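Local coordinates for vacuolar aminopeptidase 1 (Saccharomyces cerevisiae, PDB 5JGF), which removes N-terminal amino acids, preferably neutral or hydrophobic ones, from peptides and proteins as a zinc-dependent vacuolar enzyme and is the major cargo of the cytoplasm-to-vacuole targeting pathway, at residues 126-138 / 150-164. Sequence-based numbering, arbitrary orientation.
Sequences LWLDRDLGIGGRL and SALVDSTPLPVCRIP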
ATOM      1  N   LEU D 126      -1.961   3.420  31.368  1.00 13.41           N
ATOM      2  CA  LEU D 126      -1.470   3.249  32.732  1.00 12.67           C
ATOM      3  C   LEU D 126      -2.425   3.895  33.736  1.00 13.67           C
ATOM      4  O   LEU D 126      -2.419   3.547  34.918  1.00 13.21           O
ATOM      5  CB  LEU D 126      -0.064   3.841  32.875  1.00 13.77           C
ATOM      6  CG  LEU D 126       1.021   3.157  32.027  1.00 15.72           C
ATOM      7  CD1 LEU D 126       2.341   3.894  32.186  1.00 16.02           C
ATOM      8  CD2 LEU D 126       1.176   1.703  32.450  1.00 17.49           C
ATOM      9  N   TRP D 127      -3.254   4.822  33.262  1.00 12.03           N
ATOM     10  CA  TRP D 127      -4.210   5.499  34.131  1.00 11.92           C
ATOM     11  C   TRP D 127      -5.553   4.786  34.212  1.00 13.73           C
ATOM     12  O   TRP D 127      -6.439   5.182  34.975  1.00 13.22           O
ATOM     13  CB  TRP D 127      -4.416   6.949  33.676  1.00 11.68           C
ATOM     14  CG  TRP D 127      -3.360   7.875  34.211  1.00 11.41           C
ATOM     15  CD1 TRP D 127      -2.054   7.959  33.812  1.00 11.74           C
ATOM     16  CD2 TRP D 127      -3.511   8.810  35.289  1.00 10.60           C
ATOM     17  NE1 TRP D 127      -1.383   8.886  34.580  1.00 12.93           N
ATOM     18  CE2 TRP D 127      -2.254   9.422  35.491  1.00 11.16           C
ATOM     19  CE3 TRP D 127      -4.589   9.186  36.105  1.00 10.60           C
ATOM     20  CZ2 TRP D 127      -2.043  10.395  36.479  1.00 11.96           C
ATOM     21  CZ3 TRP D 127      -4.378  10.153  37.088  1.00 10.64           C
ATOM     22  CH2 TRP D 127      -3.114  10.744  37.264  1.00  9.26           C
ATOM     23  N   LEU D 128      -5.706   3.725  33.428  1.00 11.17           N
ATOM     24  CA  LEU D 128      -6.949   2.966  33.444  1.00 11.24           C
ATOM     25  C   LEU D 128      -6.995   2.047  34.656  1.00  9.52           C
ATOM     26  O   LEU D 128      -5.974   1.511  35.084  1.00 10.25           O
ATOM     27  CB  LEU D 128      -7.072   2.095  32.194  1.00 11.44           C
ATOM     28  CG  LEU D 128      -7.150   2.781  30.832  1.00 12.00           C
ATOM     29  CD1 LEU D 128      -7.177   1.715  29.745  1.00 14.15           C
ATOM     30  CD2 LEU D 128      -8.386   3.656  30.759  1.00 13.26           C
ATOM     31  N   ASP D 129      -8.190   1.874  35.206  1.00 10.46           N
ATOM     32  CA  ASP D 129      -8.387   0.974  36.330  1.00  9.40           C
ATOM     33  C   ASP D 129      -7.479   1.245  37.520  1.00  9.95           C
ATOM     34  O   ASP D 129      -6.940   0.321  38.133  1.00 11.48           O
ATOM     35  CB  ASP D 129      -8.226  -0.467  35.841  1.00  9.92           C
ATOM     36  CG  ASP D 129      -9.161  -0.787  34.684  1.00 12.44           C
ATOM     37  OD1 ASP D 129     -10.126  -0.022  34.488  1.00 10.81           O
ATOM     38  OD2 ASP D 129      -8.942  -1.793  33.975  1.00 12.71           O
ATOM     39  N   ARG D 130      -7.323   2.524  37.838  1.00 12.20           N
ATOM     40  CA  ARG D 130      -6.523   2.970  38.972  1.00 10.99           C
ATOM     41  C   ARG D 130      -7.496   3.719  39.888  1.00 12.71           C
ATOM     42  O   ARG D 130      -8.370   4.444  39.402  1.00 12.57           O
ATOM     43  CB  ARG D 130      -5.418   3.920  38.498  1.00 10.10           C
ATOM     44  CG  ARG D 130      -4.415   3.293  37.525  1.00 10.41           C
ATOM     45  CD  ARG D 130      -3.380   2.429  38.237  1.00 13.50           C
ATOM     46  NE  ARG D 130      -2.412   1.870  37.295  1.00 11.57           N
ATOM     47  CZ  ARG D 130      -1.282   1.264  37.647  1.00 12.57           C
ATOM     48  NH1 ARG D 130      -0.962   1.129  38.930  1.00 12.16           N
ATOM     49  NH2 ARG D 130      -0.463   0.799  36.713  1.00 12.08           N
ATOM     50  N   ASP D 131      -7.360   3.535  41.199  1.00 11.70           N
ATOM     51  CA  ASP D 131      -8.231   4.203  42.170  1.00 13.62           C
ATOM     52  C   ASP D 131      -7.817   5.669  42.252  1.00 14.29           C
ATOM     53  O   ASP D 131      -6.725   5.979  42.732  1.00 13.44           O
ATOM     54  CB  ASP D 131      -8.074   3.564  43.554  1.00 14.36           C
ATOM     55  CG  ASP D 131      -8.608   2.141  43.622  1.00 16.15           C
ATOM     56  OD1 ASP D 131      -8.885   1.534  42.564  1.00 15.31           O
ATOM     57  OD2 ASP D 131      -8.741   1.626  44.752  1.00 15.35           O
ATOM     58  N   LEU D 132      -8.691   6.568  41.808  1.00 13.40           N
ATOM     59  CA  LEU D 132      -8.366   7.990  41.803  1.00 13.29           C
ATOM     60  C   LEU D 132      -9.060   8.845  42.854  1.00 14.19           C
ATOM     61  O   LEU D 132     -10.285   8.846  42.964  1.00 15.15           O
ATOM     62  CB  LEU D 132      -8.667   8.583  40.424  1.00 12.34           C
ATOM     63  CG  LEU D 132      -8.018   7.882  39.225  1.00 12.11           C
ATOM     64  CD1 LEU D 132      -8.415   8.608  37.940  1.00 12.54           C
ATOM     65  CD2 LEU D 132      -6.495   7.865  39.385  1.00 11.56           C
ATOM     66  N   GLY D 133      -8.258   9.584  43.615  1.00 14.38           N
ATOM     67  CA  GLY D 133      -8.805  10.477  44.617  1.00 13.82           C
ATOM     68  C   GLY D 133      -8.849  11.854  43.985  1.00 13.97           C
ATOM     69  O   GLY D 133      -8.359  12.046  42.868  1.00 13.16           O
ATOM     70  N   ILE D 134      -9.440  12.817  44.679  1.00 13.90           N
ATOM     71  CA  ILE D 134      -9.516  14.175  44.160  1.00 13.11           C
ATOM     72  C   ILE D 134      -8.971  15.119  45.221  1.00 14.17           C
ATOM     73  O   ILE D 134      -9.132  14.881  46.416  1.00 13.83           O
ATOM     74  CB  ILE D 134     -10.973  14.556  43.794  1.00 14.34           C
ATOM     75  CG1 ILE D 134     -11.002  15.936  43.133  1.00 12.99           C
ATOM     76  CG2 ILE D 134     -11.866  14.508  45.043  1.00 14.02           C
ATOM     77  CD1 ILE D 134     -12.340  16.268  42.472  1.00 13.54           C
ATOM     78  N   GLY D 135      -8.304  16.179  44.788  1.00 13.47           N
ATOM     79  CA  GLY D 135      -7.747  17.111  45.749  1.00 12.88           C
ATOM     80  C   GLY D 135      -7.171  18.329  45.076  1.00 13.81           C
ATOM     81  O   GLY D 135      -7.026  18.367  43.855  1.00 13.13           O
ATOM     82  N   GLY D 136      -6.835  19.334  45.875  1.00 14.30           N
ATOM     83  CA  GLY D 136      -6.279  20.540  45.304  1.00 13.47           C
ATOM     84  C   GLY D 136      -6.671  21.786  46.063  1.00 15.51           C
ATOM     85  O   GLY D 136      -7.027  21.731  47.244  1.00 13.66           O
ATOM     86  N   ARG D 137      -6.625  22.913  45.363  1.00 15.36           N
ATOM     87  CA  ARG D 137      -6.930  24.207  45.952  1.00 17.71           C
ATOM     88  C   ARG D 137      -8.338  24.717  45.678  1.00 17.64           C
ATOM     89  O   ARG D 137      -8.823  24.670  44.547  1.00 16.34           O
ATOM     90  CB  ARG D 137      -5.913  25.230  45.442  1.00 18.57           C
ATOM     91  CG  ARG D 137      -6.032  26.613  46.053  1.00 21.60           C
ATOM     92  CD  ARG D 137      -5.023  27.559  45.422  1.00 25.02           C
ATOM     93  NE  ARG D 137      -4.832  28.759  46.225  1.00 29.71           N
ATOM     94  CZ  ARG D 137      -4.009  29.752  45.908  1.00 32.07           C
ATOM     95  NH1 ARG D 137      -3.903  30.804  46.708  1.00 34.18           N
ATOM     96  NH2 ARG D 137      -3.295  29.697  44.793  1.00 29.43           N
ATOM     97  N   LEU D 138      -8.992  25.197  46.729  1.00 18.07           N
ATOM     98  CA  LEU D 138     -10.328  25.768  46.607  1.00 19.55           C
ATOM     99  C   LEU D 138     -10.219  27.233  46.989  1.00 20.20           C
ATOM    100  O   LEU D 138      -9.536  27.571  47.954  1.00 20.12           O
ATOM    101  CB  LEU D 138     -11.316  25.107  47.571  1.00 21.51           C
ATOM    102  CG  LEU D 138     -11.683  23.632  47.434  1.00 24.30           C
ATOM    103  CD1 LEU D 138     -12.791  23.318  48.435  1.00 24.48           C
ATOM    104  CD2 LEU D 138     -12.150  23.325  46.015  1.00 23.46           C
ATOM    105  N   SER D 150      -8.100  30.747  50.593  1.00 25.88           N
ATOM    106  CA  SER D 150      -7.753  29.487  49.957  1.00 25.22           C
ATOM    107  C   SER D 150      -7.776  28.333  50.951  1.00 24.73           C
ATOM    108  O   SER D 150      -7.468  28.499  52.130  1.00 23.04           O
ATOM    109  CB  SER D 150      -6.364  29.591  49.324  1.00 26.25           C
ATOM    110  OG  SER D 150      -5.928  28.334  48.845  1.00 31.06           O
ATOM    111  N   ALA D 151      -8.151  27.159  50.461  1.00 22.55           N
ATOM    112  CA  ALA D 151      -8.197  25.968  51.286  1.00 21.96           C
ATOM    113  C   ALA D 151      -7.767  24.796  50.423  1.00 21.18           C
ATOM    114  O   ALA D 151      -8.029  24.775  49.220  1.00 19.15           O
ATOM    115  CB  ALA D 151      -9.609  25.741  51.811  1.00 22.64           C
ATOM    116  N   LEU D 152      -7.090  23.835  51.037  1.00 19.63           N
ATOM    117  CA  LEU D 152      -6.646  22.647  50.324  1.00 19.64           C
ATOM    118  C   LEU D 152      -7.506  21.477  50.769  1.00 20.13           C
ATOM    119  O   LEU D 152      -7.800  21.333  51.960  1.00 17.81           O
ATOM    120  CB  LEU D 152      -5.176  22.364  50.635  1.00 21.47           C
ATOM    121  CG  LEU D 152      -4.132  22.772  49.589  1.00 23.61           C
ATOM    122  CD1 LEU D 152      -4.473  24.112  48.947  1.00 22.62           C
ATOM    123  CD2 LEU D 152      -2.776  22.810  50.260  1.00 23.36           C
ATOM    124  N   VAL D 153      -7.922  20.652  49.814  1.00 15.81           N
ATOM    125  CA  VAL D 153      -8.743  19.486  50.118  1.00 15.27           C
ATOM    126  C   VAL D 153      -8.102  18.229  49.538  1.00 14.62           C
ATOM    127  O   VAL D 153      -7.277  18.308  48.628  1.00 13.89           O
ATOM    128  CB  VAL D 153     -10.176  19.654  49.570  1.00 17.46           C
ATOM    129  CG1 VAL D 153     -10.873  20.800  50.301  1.00 17.96           C
ATOM    130  CG2 VAL D 153     -10.138  19.932  48.071  1.00 17.56           C
ATOM    131  N   ASP D 154      -8.486  17.074  50.070  1.00 14.54           N
ATOM    132  CA  ASP D 154      -7.922  15.802  49.637  1.00 15.91           C
ATOM    133  C   ASP D 154      -8.873  14.686  50.062  1.00 15.49           C
ATOM    134  O   ASP D 154      -9.146  14.521  51.251  1.00 17.71           O
ATOM    135  CB  ASP D 154      -6.555  15.628  50.302  1.00 16.39           C
ATOM    136  CG  ASP D 154      -5.900  14.306  49.976  1.00 20.02           C
ATOM    137  OD1 ASP D 154      -4.867  13.995  50.610  1.00 20.09           O
ATOM    138  OD2 ASP D 154      -6.401  13.584  49.091  1.00 18.19           O
ATOM    139  N   SER D 155      -9.373  13.918  49.099  1.00 15.47           N
ATOM    140  CA  SER D 155     -10.314  12.840  49.403  1.00 14.65           C
ATOM    141  C   SER D 155      -9.665  11.583  49.970  1.00 14.93           C
ATOM    142  O   SER D 155     -10.349  10.738  50.545  1.00 14.09           O
ATOM    143  CB  SER D 155     -11.117  12.463  48.150  1.00 14.45           C
ATOM    144  OG  SER D 155     -10.310  11.765  47.215  1.00 12.66           O
ATOM    145  N   THR D 156      -8.351  11.455  49.799  1.00 14.89           N
ATOM    146  CA  THR D 156      -7.624  10.284  50.288  1.00 14.34           C
ATOM    147  C   THR D 156      -8.094   9.911  51.694  1.00 15.72           C
ATOM    148  O   THR D 156      -8.213  10.774  52.560  1.00 15.58           O
ATOM    149  CB  THR D 156      -6.110  10.564  50.328  1.00 15.90           C
ATOM    150  OG1 THR D 156      -5.678  11.019  49.038  1.00 14.78           O
ATOM    151  CG2 THR D 156      -5.338   9.303  50.700  1.00 14.04           C
ATOM    152  N   PRO D 157      -8.331   8.613  51.953  1.00 15.92           N
ATOM    153  CA  PRO D 157      -8.188   7.439  51.085  1.00 15.06           C
ATOM    154  C   PRO D 157      -9.340   7.133  50.126  1.00 14.80           C
ATOM    155  O   PRO D 157      -9.286   6.146  49.396  1.00 17.73           O
ATOM    156  CB  PRO D 157      -7.997   6.315  52.086  1.00 15.13           C
ATOM    157  CG  PRO D 157      -8.996   6.702  53.148  1.00 16.61           C
ATOM    158  CD  PRO D 157      -8.729   8.196  53.315  1.00 15.48           C
ATOM    159  N   LEU D 158     -10.380   7.956  50.119  1.00 15.36           N
ATOM    160  CA  LEU D 158     -11.510   7.689  49.236  1.00 14.76           C
ATOM    161  C   LEU D 158     -11.222   7.939  47.759  1.00 14.01           C
ATOM    162  O   LEU D 158     -10.898   9.059  47.364  1.00 13.76           O
ATOM    163  CB  LEU D 158     -12.731   8.531  49.640  1.00 15.28           C
ATOM    164  CG  LEU D 158     -13.956   8.373  48.723  1.00 16.34           C
ATOM    165  CD1 LEU D 158     -14.504   6.953  48.840  1.00 16.13           C
ATOM    166  CD2 LEU D 158     -15.029   9.382  49.094  1.00 16.49           C
ATOM    167  N   PRO D 159     -11.304   6.886  46.929  1.00 14.57           N
ATOM    168  CA  PRO D 159     -11.060   7.070  45.497  1.00 13.61           C
ATOM    169  C   PRO D 159     -12.428   7.409  44.905  1.00 14.40           C
ATOM    170  O   PRO D 159     -13.281   6.533  44.746  1.00 15.84           O
ATOM    171  CB  PRO D 159     -10.537   5.707  45.055  1.00 14.13           C
ATOM    172  CG  PRO D 159     -11.287   4.760  45.936  1.00 15.84           C
ATOM    173  CD  PRO D 159     -11.309   5.453  47.290  1.00 14.14           C
ATOM    174  N   VAL D 160     -12.646   8.686  44.612  1.00 14.21           N
ATOM    175  CA  VAL D 160     -13.927   9.140  44.076  1.00 13.90           C
ATOM    176  C   VAL D 160     -14.135   8.835  42.593  1.00 15.05           C
ATOM    177  O   VAL D 160     -15.272   8.791  42.127  1.00 15.32           O
ATOM    178  CB  VAL D 160     -14.110  10.670  44.278  1.00 15.11           C
ATOM    179  CG1 VAL D 160     -13.940  11.033  45.757  1.00 14.33           C
ATOM    180  CG2 VAL D 160     -13.105  11.444  43.421  1.00 13.52           C
ATOM    181  N   CYS D 161     -13.038   8.629  41.867  1.00 14.66           N
ATOM    182  CA  CYS D 161     -13.085   8.369  40.427  1.00 17.02           C
ATOM    183  C   CYS D 161     -12.282   7.148  40.011  1.00 14.73           C
ATOM    184  O   CYS D 161     -11.441   6.650  40.755  1.00 14.52           O
ATOM    185  CB  CYS D 161     -12.535   9.582  39.647  1.00 14.39           C
ATOM    186  SG  CYS D 161     -13.572  11.036  39.727  1.00 31.30           S
ATOM    187  N   ARG D 162     -12.553   6.687  38.797  1.00 13.93           N
ATOM    188  CA  ARG D 162     -11.864   5.553  38.202  1.00 13.24           C
ATOM    189  C   ARG D 162     -12.206   5.582  36.717  1.00 12.57           C
ATOM    190  O   ARG D 162     -13.371   5.742  36.354  1.00 13.75           O
ATOM    191  CB  ARG D 162     -12.337   4.237  38.833  1.00 14.91           C
ATOM    192  CG  ARG D 162     -11.734   2.972  38.212  1.00 18.13           C
ATOM    193  CD  ARG D 162     -12.188   1.721  38.972  1.00 17.49           C
ATOM    194  NE  ARG D 162     -11.705   0.469  38.384  1.00 18.13           N
ATOM    195  CZ  ARG D 162     -12.139  -0.034  37.232  1.00 19.45           C
ATOM    196  NH1 ARG D 162     -13.070   0.605  36.533  1.00 18.78           N
ATOM    197  NH2 ARG D 162     -11.650  -1.180  36.779  1.00 17.25           N
ATOM    198  N   ILE D 163     -11.187   5.463  35.868  1.00 12.50           N
ATOM    199  CA  ILE D 163     -11.377   5.457  34.417  1.00 10.47           C
ATOM    200  C   ILE D 163     -11.407   3.974  34.049  1.00 11.55           C
ATOM    201  O   ILE D 163     -10.374   3.305  34.036  1.00 12.48           O
ATOM    202  CB  ILE D 163     -10.205   6.152  33.702  1.00 12.24           C
ATOM    203  CG1 ILE D 163      -9.979   7.541  34.318  1.00 12.82           C
ATOM    204  CG2 ILE D 163     -10.505   6.272  32.207  1.00 12.46           C
ATOM    205  CD1 ILE D 163      -8.726   8.245  33.835  1.00 10.86           C
ATOM    206  N   PRO D 164     -12.597   3.452  33.724  1.00 13.30           N
ATOM    207  CA  PRO D 164     -12.810   2.045  33.370  1.00 11.28           C
ATOM    208  C   PRO D 164     -12.378   1.542  32.005  1.00 11.97           C
ATOM    209  O   PRO D 164     -12.833   2.039  30.978  1.00 11.99           O
ATOM    210  CB  PRO D 164     -14.309   1.885  33.572  1.00 12.24           C
ATOM    211  CG  PRO D 164     -14.830   3.184  33.044  1.00 11.35           C
ATOM    212  CD  PRO D 164     -13.864   4.207  33.646  1.00 12.47           C
TER
HETATM  213  O   HOH W   1      -8.504   5.059  36.727  1.00 11.93           O
HETATM  214  O   HOH W   2      -9.422   0.572  39.943  1.00 19.82           O
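Asp129 and Arg162 form a salt bridge, OD1 to NH2 at 3.0 Å. The carboxylate lies over one face of the guanidinium, the two planes 11° apart, and no N-H points at OD1. Asp129 N donates to Ile163 O at 2.9 Å, almost straight (176°). Both side chains of the salt bridge meet a second subunit, as does Asp131: Arg162 NH2 donates to Arg441 O of that subunit, Asp129 OD2 hydrogen-bonds its Ser439 OG, and Asp131 OD2 forms a salt bridge with its Arg441 NH1. One water joins Arg162 NE to Asp131 OD1; another ties Trp127 O and Arg130 N to Ile163 N. Ser155 is rotated so that OG is staggered between its own N and C (chi1 72°). There it accepts from Ile134 N at 2.9 Å and donates to Leu158 O, bracing the turn that contains the cis peptide before Pro157. At the far end Arg137, its chain extended, brings NE to Ser150 OG at 2.9 Å, near the guanidinium plane.

Strands 132-138 and 150-154 run antiparallel as a beta hairpin. Gly136 with Val153 and Leu138 with Ala151 are hydrogen-bonded pairs. Gly135 CA lies 3.2 Å from Val153 O; with no side chain on Gly135, nothing is driven against that carbonyl. Past the 155-158 turn, Val160 and Cys161 face Leu132 in a classic beta bulge, Leu132 and Cys161 bonded N to O both ways.

Aliphatic side chains pack along both parts. Leu138 CD1 meets Val153 CG1 at 3.7 Å, the side chains crossing near a right angle. Ile134 CG2 touches Val160 CG2 at 3.7 Å. Leu128 CD2 rests on Ile163 CG2, while Leu132 CD1 reaches Ile163 CG1. Asp131 CB touches Pro159 CB.

Strand 149-154 edges an antiparallel sheet within this chain; 132-140 also pairs with 233-242. Leu138 and Val153 pack on helix 216-226, Arg137 and Leu152 on helix 25-38.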